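Local coordinates for protein Rho guanine nucleotide exchange factor 12 (PDB 1TXD) that acts as a guanine nucleotide exchange factor for the small GTPase RhoA, here through its DH/PH domain pair, at residues A[83-88]-A[106-111]; A[35-40]-A[88-93]. The protein carries 1 engineered substitution. One frame throughout, in Å; residues are numbered along the deposited sequence.

Contact 1 (A[83-88]-A[106-111]); sequences NEQMKA and LTWFSG
W108 reaches out from helix 102-109 and brings its indole up to Q85 and M86 of helix 72-90, a helix-to-helix packing contact inside the helical bundle of the DH (RhoGEF) domain. Both partners approach the ring obliquely. The two segments come nearest at Q85 and W108, whose CA atoms are 8.7 Å apart. The indole CG stands beside the backbone N, anti to the carbonyl carbon (chi1 -59°), which directs the ring toward the other helix. Q85 and the indole lie alongside each other, pointing opposite ways. On the five-membered ring, Q85 CB lies 3.5 Å from W108 NE1, while Q85 OE1 is 3.4 Å from W108 CD1. The amide plane is turned 42° from the indole plane, so the two are not stacked, and the angle at W108 NE1 is too poor for OE1 to count as its acceptor. At the far end of the ring, M86 CG packs on W108 CH2 at 3.5 Å. M86 SD is 5.3 Å from the centroid of the six-membered ring and 27° off its normal, an oblique Met-aromatic contact. M86 also touches L32, F33 and E36, so one methionine joins the tryptophan to helix 20-57. Replacing W108 with an alanine would probably leave M86 without its aromatic partner and open a gap between helices 72-90 and 102-109. Beside the exposed Q85 and T107, a water molecule bridges the segments weakly: it donates to T107 O at 3.1 Å and accepts a weak bond from Q85 NE2 at 3.5 Å.

Contact 2 (A[35-40]-A[88-93]); sequences TERAHV and AVRKRN
R37 and R90 make a like-charge contact at the surface of the DH domain helical bundle, where helix 20-57 passes the C-terminal end of helix 72-90. The evidence is a single close approach: R37 NH2 lies 3.2 Å from R90 NH1, and both atoms are donors, so no hydrogen bond joins them. Only 55 Å² is buried between the segments, and even their nearest CA atoms, those of R37 and A88, are 13.1 Å apart. The long side chains therefore do all the bridging. They cross at about a right angle, and the guanidinium groups meet edge-on, the nearest nitrogen of each close to the plane of the other, with the planes themselves 58° apart; this is not a stacked arginine pair. R37 leaves its helix with CG anti to the backbone N (chi1 -157°) and stays extended until a bend at chi3 (-40°), which turns the guanidinium out of line with the rest of the chain. R90 bends earlier, at chi2, and then runs straight to its own group. Outside the pair, the R37 side chain touches N83 and K87 of helix 72-90, the latter a third cationic residue, while R90 touches I98 in the following loop. R90 is also the first residue of a type I beta turn that runs to N93. If both guanidinium groups are charged, their approach is probably unfavourable in itself, and the nearby lysine would be expected to add to the local positive charge rather than offset it.

Contacts 1 and 2 meet on helix 72-90, share A88, and have centres about 9 Å apart. Contact 1 is the more buried, with nearly four times as much surface lost between its segments, and ties that helix to helix 102-109 through an aromatic ring, a thioether and an amide. Between its own two segments, contact 2 joins the same helix to helix 20-57 through two guanidinium edges alone. The neighbouring packing is continuous: M86 SD touches E36 CB at 3.6 Å, and K87 NZ, which donates to N83 OD1, sits 3.7 Å from R37 CD. W108 and M86 of contact 1 are buried, whereas the two like charges of contact 2 meet near the surface.

Contact 1 (A[83-88]-A[106-111])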
ATOM      1  N   ASN A  83       4.895  -1.126 -23.291  1.00 24.41           N
ATOM      2  CA  ASN A  83       5.290  -0.033 -24.144  1.00 25.74           C
ATOM      3  C   ASN A  83       5.688  -0.510 -25.544  1.00 26.30           C
ATOM      4  O   ASN A  83       5.376   0.135 -26.496  1.00 24.84           O
ATOM      5  CB  ASN A  83       6.451   0.732 -23.522  1.00 27.07           C
ATOM      6  CG  ASN A  83       6.768   2.000 -24.262  1.00 27.76           C
ATOM      7  OD1 ASN A  83       7.881   2.198 -24.737  1.00 26.04           O
ATOM      8  ND2 ASN A  83       5.781   2.854 -24.389  1.00 21.73           N
ATOM      9  N   GLU A  84       6.372  -1.639 -25.661  1.00 27.84           N
ATOM     10  CA  GLU A  84       6.752  -2.158 -26.961  1.00 28.70           C
ATOM     11  C   GLU A  84       5.509  -2.608 -27.751  1.00 28.25           C
ATOM     12  O   GLU A  84       5.460  -2.436 -28.963  1.00 26.85           O
ATOM     13  CB  GLU A  84       7.744  -3.315 -26.818  1.00 31.21           C
ATOM     14  CG  GLU A  84       9.169  -2.902 -26.454  1.00 35.01           C
ATOM     15  CD  GLU A  84       9.727  -1.797 -27.360  1.00 38.80           C
ATOM     16  OE1 GLU A  84       9.497  -1.854 -28.595  1.00 40.56           O
ATOM     17  OE2 GLU A  84      10.403  -0.870 -26.845  1.00 40.08           O
ATOM     18  N   GLN A  85       4.499  -3.140 -27.061  1.00 27.94           N
ATOM     19  CA  GLN A  85       3.296  -3.620 -27.719  1.00 27.82           C
ATOM     20  C   GLN A  85       2.489  -2.407 -28.194  1.00 27.25           C
ATOM     21  O   GLN A  85       1.807  -2.461 -29.205  1.00 27.31           O
ATOM     22  CB  GLN A  85       2.449  -4.462 -26.765  1.00 27.96           C
ATOM     23  CG  GLN A  85       3.081  -5.783 -26.354  1.00 29.40           C
ATOM     24  CD  GLN A  85       2.316  -6.432 -25.220  1.00 30.52           C
ATOM     25  OE1 GLN A  85       2.109  -5.825 -24.176  1.00 31.24           O
ATOM     26  NE2 GLN A  85       1.892  -7.667 -25.426  1.00 29.64           N
ATOM     27  N   MET A  86       2.579  -1.314 -27.465  1.00 25.89           N
ATOM     28  CA  MET A  86       1.891  -0.090 -27.858  1.00 25.87           C
ATOM     29  C   MET A  86       2.579   0.476 -29.094  1.00 27.03           C
ATOM     30  O   MET A  86       1.904   0.825 -30.070  1.00 24.77           O
ATOM     31  CB  MET A  86       1.837   0.925 -26.736  1.00 24.08           C
ATOM     32  CG  MET A  86       0.782   0.643 -25.687  1.00 23.16           C
ATOM     33  SD  MET A  86       1.214   1.549 -24.228  1.00 18.74           S
ATOM     34  CE  MET A  86      -0.186   1.316 -23.097  1.00 18.42           C
ATOM     35  N   LYS A  87       3.914   0.494 -29.083  1.00 28.74           N
ATOM     36  CA  LYS A  87       4.682   0.908 -30.265  1.00 30.95           C
ATOM     37  C   LYS A  87       4.290   0.119 -31.524  1.00 31.48           C
ATOM     38  O   LYS A  87       4.180   0.699 -32.603  1.00 32.41           O
ATOM     39  CB  LYS A  87       6.202   0.818 -30.036  1.00 31.86           C
ATOM     40  CG  LYS A  87       6.878   2.184 -29.711  1.00 35.08           C
ATOM     41  CD  LYS A  87       7.914   2.122 -28.545  1.00 37.07           C
ATOM     42  CE  LYS A  87       8.303   3.543 -28.053  1.00 37.85           C
ATOM     43  NZ  LYS A  87       9.284   3.577 -26.907  1.00 38.53           N
ATOM     44  N   ALA A  88       4.082  -1.189 -31.365  1.00 31.80           N
ATOM     45  CA  ALA A  88       3.805  -2.101 -32.467  1.00 31.52           C
ATOM     46  C   ALA A  88       2.415  -1.878 -33.004  1.00 31.95           C
ATOM     47  O   ALA A  88       2.180  -2.078 -34.194  1.00 33.66           O
ATOM     48  CB  ALA A  88       3.961  -3.558 -32.024  1.00 30.75           C
ATOM     49  N   LEU A 106      -7.563  -5.722 -24.325  1.00 23.31           N
ATOM     50  CA  LEU A 106      -7.952  -6.960 -23.686  1.00 23.12           C
ATOM     51  C   LEU A 106      -6.776  -7.929 -23.482  1.00 21.61           C
ATOM     52  O   LEU A 106      -6.728  -8.620 -22.479  1.00 21.25           O
ATOM     53  CB  LEU A 106      -9.097  -7.637 -24.465  1.00 23.45           C
ATOM     54  CG  LEU A 106     -10.468  -7.002 -24.194  1.00 23.76           C
ATOM     55  CD1 LEU A 106     -11.621  -7.761 -24.943  1.00 21.96           C
ATOM     56  CD2 LEU A 106     -10.778  -6.896 -22.691  1.00 22.34           C
ATOM     57  N   THR A 107      -5.844  -7.975 -24.422  1.00 21.16           N
ATOM     58  CA  THR A 107      -4.583  -8.710 -24.246  1.00 21.91           C
ATOM     59  C   THR A 107      -3.679  -8.139 -23.128  1.00 21.52           C
ATOM     60  O   THR A 107      -3.016  -8.907 -22.394  1.00 22.28           O
ATOM     61  CB  THR A 107      -3.827  -8.734 -25.603  1.00 22.15           C
ATOM     62  OG1 THR A 107      -4.620  -9.444 -26.560  1.00 23.09           O
ATOM     63  CG2 THR A 107      -2.573  -9.576 -25.524  1.00 23.69           C
ATOM     64  N   TRP A 108      -3.647  -6.802 -23.000  1.00 20.15           N
ATOM     65  CA  TRP A 108      -2.790  -6.123 -22.055  1.00 19.72           C
ATOM     66  C   TRP A 108      -3.329  -6.210 -20.626  1.00 20.20           C
ATOM     67  O   TRP A 108      -2.553  -6.383 -19.677  1.00 20.89           O
ATOM     68  CB  TRP A 108      -2.593  -4.645 -22.445  1.00 19.60           C
ATOM     69  CG  TRP A 108      -2.004  -4.474 -23.776  1.00 20.94           C
ATOM     70  CD1 TRP A 108      -1.269  -5.389 -24.451  1.00 21.16           C
ATOM     71  CD2 TRP A 108      -2.082  -3.318 -24.628  1.00 20.13           C
ATOM     72  NE1 TRP A 108      -0.899  -4.891 -25.675  1.00 19.40           N
ATOM     73  CE2 TRP A 108      -1.368  -3.618 -25.804  1.00 21.80           C
ATOM     74  CE3 TRP A 108      -2.667  -2.060 -24.511  1.00 20.31           C
ATOM     75  CZ2 TRP A 108      -1.238  -2.713 -26.868  1.00 22.73           C
ATOM     76  CZ3 TRP A 108      -2.543  -1.161 -25.568  1.00 22.90           C
ATOM     77  CH2 TRP A 108      -1.828  -1.495 -26.732  1.00 21.29           C
ATOM     78  N   PHE A 109      -4.654  -6.152 -20.492  1.00 20.57           N
ATOM     79  CA  PHE A 109      -5.300  -5.898 -19.208  1.00 20.85           C
ATOM     80  C   PHE A 109      -6.353  -6.902 -18.775  1.00 20.10           C
ATOM     81  O   PHE A 109      -7.077  -6.652 -17.795  1.00 20.30           O
ATOM     82  CB  PHE A 109      -5.935  -4.484 -19.239  1.00 19.81           C
ATOM     83  CG  PHE A 109      -4.941  -3.383 -19.458  1.00 22.56           C
ATOM     84  CD1 PHE A 109      -3.853  -3.237 -18.603  1.00 23.36           C
ATOM     85  CD2 PHE A 109      -5.093  -2.474 -20.510  1.00 23.93           C
ATOM     86  CE1 PHE A 109      -2.940  -2.235 -18.800  1.00 23.39           C
ATOM     87  CE2 PHE A 109      -4.191  -1.479 -20.716  1.00 24.99           C
ATOM     88  CZ  PHE A 109      -3.106  -1.336 -19.850  1.00 24.86           C
ATOM     89  N   SER A 110      -6.458  -8.028 -19.482  1.00 20.40           N
ATOM     90  CA  SER A 110      -7.273  -9.166 -19.033  1.00 19.39           C
ATOM     91  C   SER A 110      -6.514 -10.480 -19.219  1.00 18.32           C
ATOM     92  O   SER A 110      -5.456 -10.530 -19.853  1.00 18.33           O
ATOM     93  CB  SER A 110      -8.609  -9.221 -19.806  1.00 20.78           C
ATOM     94  OG  SER A 110      -8.354  -9.438 -21.173  1.00 20.09           O
ATOM     95  N   GLY A 111      -7.075 -11.559 -18.719  1.00 17.05           N
ATOM     96  CA  GLY A 111      -6.402 -12.841 -18.848  1.00 18.63           C
ATOM     97  C   GLY A 111      -4.995 -12.796 -18.262  1.00 18.92           C
ATOM     98  O   GLY A 111      -4.793 -12.184 -17.207  1.00 18.24           O
TER
HETATM   99  O   HOH W   1       0.022  -8.891 -22.794  1.00 34.38           O

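Contact 2 (A[35-40]-A[88-93])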
ATOM      1  N   THR A  35       1.972   8.425 -22.099  1.00 20.53           N
ATOM      2  CA  THR A  35       2.180   8.427 -20.665  1.00 20.93           C
ATOM      3  C   THR A  35       2.708   7.064 -20.231  1.00 20.93           C
ATOM      4  O   THR A  35       3.287   6.971 -19.182  1.00 19.35           O
ATOM      5  CB  THR A  35       0.893   8.723 -19.902  1.00 20.15           C
ATOM      6  OG1 THR A  35      -0.138   7.815 -20.325  1.00 21.82           O
ATOM      7  CG2 THR A  35       0.365  10.097 -20.244  1.00 23.14           C
ATOM      8  N   GLU A  36       2.505   6.014 -21.043  1.00 21.74           N
ATOM      9  CA  GLU A  36       3.201   4.751 -20.812  1.00 21.94           C
ATOM     10  C   GLU A  36       4.683   4.890 -21.082  1.00 22.50           C
ATOM     11  O   GLU A  36       5.495   4.296 -20.353  1.00 19.44           O
ATOM     12  CB  GLU A  36       2.676   3.579 -21.672  1.00 22.46           C
ATOM     13  CG  GLU A  36       3.303   2.240 -21.282  1.00 21.66           C
ATOM     14  CD  GLU A  36       2.756   1.727 -19.986  1.00 23.34           C
ATOM     15  OE1 GLU A  36       3.418   0.890 -19.354  1.00 24.73           O
ATOM     16  OE2 GLU A  36       1.678   2.183 -19.568  1.00 21.79           O
ATOM     17  N   ARG A  37       5.058   5.639 -22.120  1.00 23.17           N
ATOM     18  CA  ARG A  37       6.489   5.846 -22.399  1.00 25.06           C
ATOM     19  C   ARG A  37       7.146   6.680 -21.263  1.00 24.29           C
ATOM     20  O   ARG A  37       8.233   6.384 -20.797  1.00 21.57           O
ATOM     21  CB  ARG A  37       6.672   6.539 -23.739  1.00 27.75           C
ATOM     22  CG  ARG A  37       8.033   6.338 -24.406  1.00 33.56           C
ATOM     23  CD  ARG A  37       8.115   6.911 -25.849  1.00 38.00           C
ATOM     24  NE  ARG A  37       6.876   6.654 -26.603  1.00 41.81           N
ATOM     25  CZ  ARG A  37       5.990   7.577 -27.026  1.00 42.66           C
ATOM     26  NH1 ARG A  37       6.173   8.884 -26.797  1.00 44.68           N
ATOM     27  NH2 ARG A  37       4.903   7.174 -27.690  1.00 40.47           N
ATOM     28  N   ALA A  38       6.432   7.705 -20.810  1.00 24.67           N
ATOM     29  CA  ALA A  38       6.870   8.534 -19.694  1.00 24.15           C
ATOM     30  C   ALA A  38       7.091   7.649 -18.457  1.00 23.91           C
ATOM     31  O   ALA A  38       8.097   7.784 -17.758  1.00 21.40           O
ATOM     32  CB  ALA A  38       5.850   9.614 -19.406  1.00 23.84           C
ATOM     33  N   HIS A  39       6.134   6.754 -18.220  1.00 23.94           N
ATOM     34  CA  HIS A  39       6.202   5.832 -17.087  1.00 24.59           C
ATOM     35  C   HIS A  39       7.426   4.934 -17.091  1.00 22.37           C
ATOM     36  O   HIS A  39       8.107   4.781 -16.078  1.00 22.06           O
ATOM     37  CB  HIS A  39       4.986   4.926 -17.004  1.00 23.28           C
ATOM     38  CG  HIS A  39       4.973   4.098 -15.771  1.00 24.07           C
ATOM     39  ND1 HIS A  39       4.827   4.657 -14.515  1.00 25.17           N
ATOM     40  CD2 HIS A  39       5.209   2.777 -15.578  1.00 22.93           C
ATOM     41  CE1 HIS A  39       4.897   3.696 -13.615  1.00 22.59           C
ATOM     42  NE2 HIS A  39       5.092   2.546 -14.238  1.00 22.83           N
ATOM     43  N   VAL A  40       7.641   4.303 -18.224  1.00 23.02           N
ATOM     44  CA  VAL A  40       8.845   3.531 -18.466  1.00 21.98           C
ATOM     45  C   VAL A  40      10.106   4.289 -18.146  1.00 22.88           C
ATOM     46  O   VAL A  40      11.042   3.729 -17.555  1.00 22.92           O
ATOM     47  CB  VAL A  40       8.890   2.997 -19.904  1.00 22.31           C
ATOM     48  CG1 VAL A  40      10.283   2.403 -20.276  1.00 21.32           C
ATOM     49  CG2 VAL A  40       7.849   1.890 -20.090  1.00 20.66           C
ATOM     50  N   ALA A  88       4.082  -1.189 -31.365  1.00 31.80           N
ATOM     51  CA  ALA A  88       3.805  -2.101 -32.467  1.00 31.52           C
ATOM     52  C   ALA A  88       2.415  -1.878 -33.004  1.00 31.95           C
ATOM     53  O   ALA A  88       2.180  -2.078 -34.194  1.00 33.66           O
ATOM     54  CB  ALA A  88       3.961  -3.558 -32.024  1.00 30.75           C
ATOM     55  N   VAL A  89       1.489  -1.476 -32.145  1.00 31.76           N
ATOM     56  CA  VAL A  89       0.147  -1.186 -32.603  1.00 32.69           C
ATOM     57  C   VAL A  89       0.190  -0.063 -33.619  1.00 35.35           C
ATOM     58  O   VAL A  89      -0.563  -0.099 -34.575  1.00 35.12           O
ATOM     59  CB  VAL A  89      -0.846  -0.864 -31.459  1.00 31.19           C
ATOM     60  CG1 VAL A  89      -2.116  -0.235 -31.995  1.00 31.17           C
ATOM     61  CG2 VAL A  89      -1.202  -2.099 -30.731  1.00 30.23           C
ATOM     62  N   ARG A  90       1.065   0.925 -33.405  1.00 38.73           N
ATOM     63  CA  ARG A  90       1.230   2.067 -34.324  1.00 40.85           C
ATOM     64  C   ARG A  90       1.919   1.711 -35.626  1.00 40.78           C
ATOM     65  O   ARG A  90       1.647   2.302 -36.658  1.00 41.61           O
ATOM     66  CB  ARG A  90       2.107   3.128 -33.688  1.00 41.97           C
ATOM     67  CG  ARG A  90       1.508   3.843 -32.546  1.00 45.29           C
ATOM     68  CD  ARG A  90       1.922   5.301 -32.513  1.00 48.46           C
ATOM     69  NE  ARG A  90       1.236   6.001 -31.438  1.00 49.95           N
ATOM     70  CZ  ARG A  90       1.835   6.621 -30.434  1.00 52.22           C
ATOM     71  NH1 ARG A  90       3.160   6.664 -30.342  1.00 53.34           N
ATOM     72  NH2 ARG A  90       1.099   7.206 -29.508  1.00 52.92           N
ATOM     73  N   LYS A  91       2.850   0.773 -35.533  1.00 41.49           N
ATOM     74  CA  LYS A  91       3.686   0.324 -36.635  1.00 42.29           C
ATOM     75  C   LYS A  91       2.865  -0.501 -37.636  1.00 42.68           C
ATOM     76  O   LYS A  91       3.379  -0.910 -38.675  1.00 42.88           O
ATOM     77  CB  LYS A  91       4.828  -0.511 -36.017  1.00 43.20           C
ATOM     78  CG  LYS A  91       5.812  -1.257 -36.924  1.00 44.19           C
ATOM     79  CD  LYS A  91       6.599  -2.315 -36.102  1.00 44.77           C
ATOM     80  CE  LYS A  91       7.621  -1.693 -35.124  1.00 44.75           C
ATOM     81  NZ  LYS A  91       7.133  -1.557 -33.689  1.00 43.62           N
ATOM     82  N   ARG A  92       1.593  -0.752 -37.318  1.00 43.09           N
ATOM     83  CA  ARG A  92       0.721  -1.582 -38.161  1.00 43.71           C
ATOM     84  C   ARG A  92       0.344  -0.919 -39.490  1.00 44.85           C
ATOM     85  O   ARG A  92       0.116  -1.621 -40.477  1.00 46.43           O
ATOM     86  CB  ARG A  92      -0.538  -1.993 -37.387  1.00 42.51           C
ATOM     87  CG  ARG A  92      -0.239  -2.936 -36.258  1.00 41.10           C
ATOM     88  CD  ARG A  92      -1.361  -3.851 -35.863  1.00 40.41           C
ATOM     89  NE  ARG A  92      -2.409  -3.150 -35.127  1.00 38.97           N
ATOM     90  CZ  ARG A  92      -2.983  -3.571 -33.998  1.00 38.42           C
ATOM     91  NH1 ARG A  92      -2.626  -4.701 -33.403  1.00 38.67           N
ATOM     92  NH2 ARG A  92      -3.943  -2.846 -33.458  1.00 38.21           N
ATOM     93  N   ASN A  93       0.297   0.414 -39.518  1.00 46.25           N
ATOM     94  CA  ASN A  93       0.123   1.171 -40.771  1.00 47.56           C
ATOM     95  C   ASN A  93       0.916   2.493 -40.809  1.00 48.08           C
ATOM     96  O   ASN A  93       1.092   3.160 -39.777  1.00 48.38           O
ATOM     97  CB  ASN A  93      -1.369   1.424 -41.045  1.00 48.05           C
ATOM     98  CG  ASN A  93      -2.049   2.216 -39.935  1.00 48.77           C
ATOM     99  OD1 ASN A  93      -1.389   2.802 -39.080  1.00 51.16           O
ATOM    100  ND2 ASN A  93      -3.378   2.246 -39.957  1.00 49.22           N
TER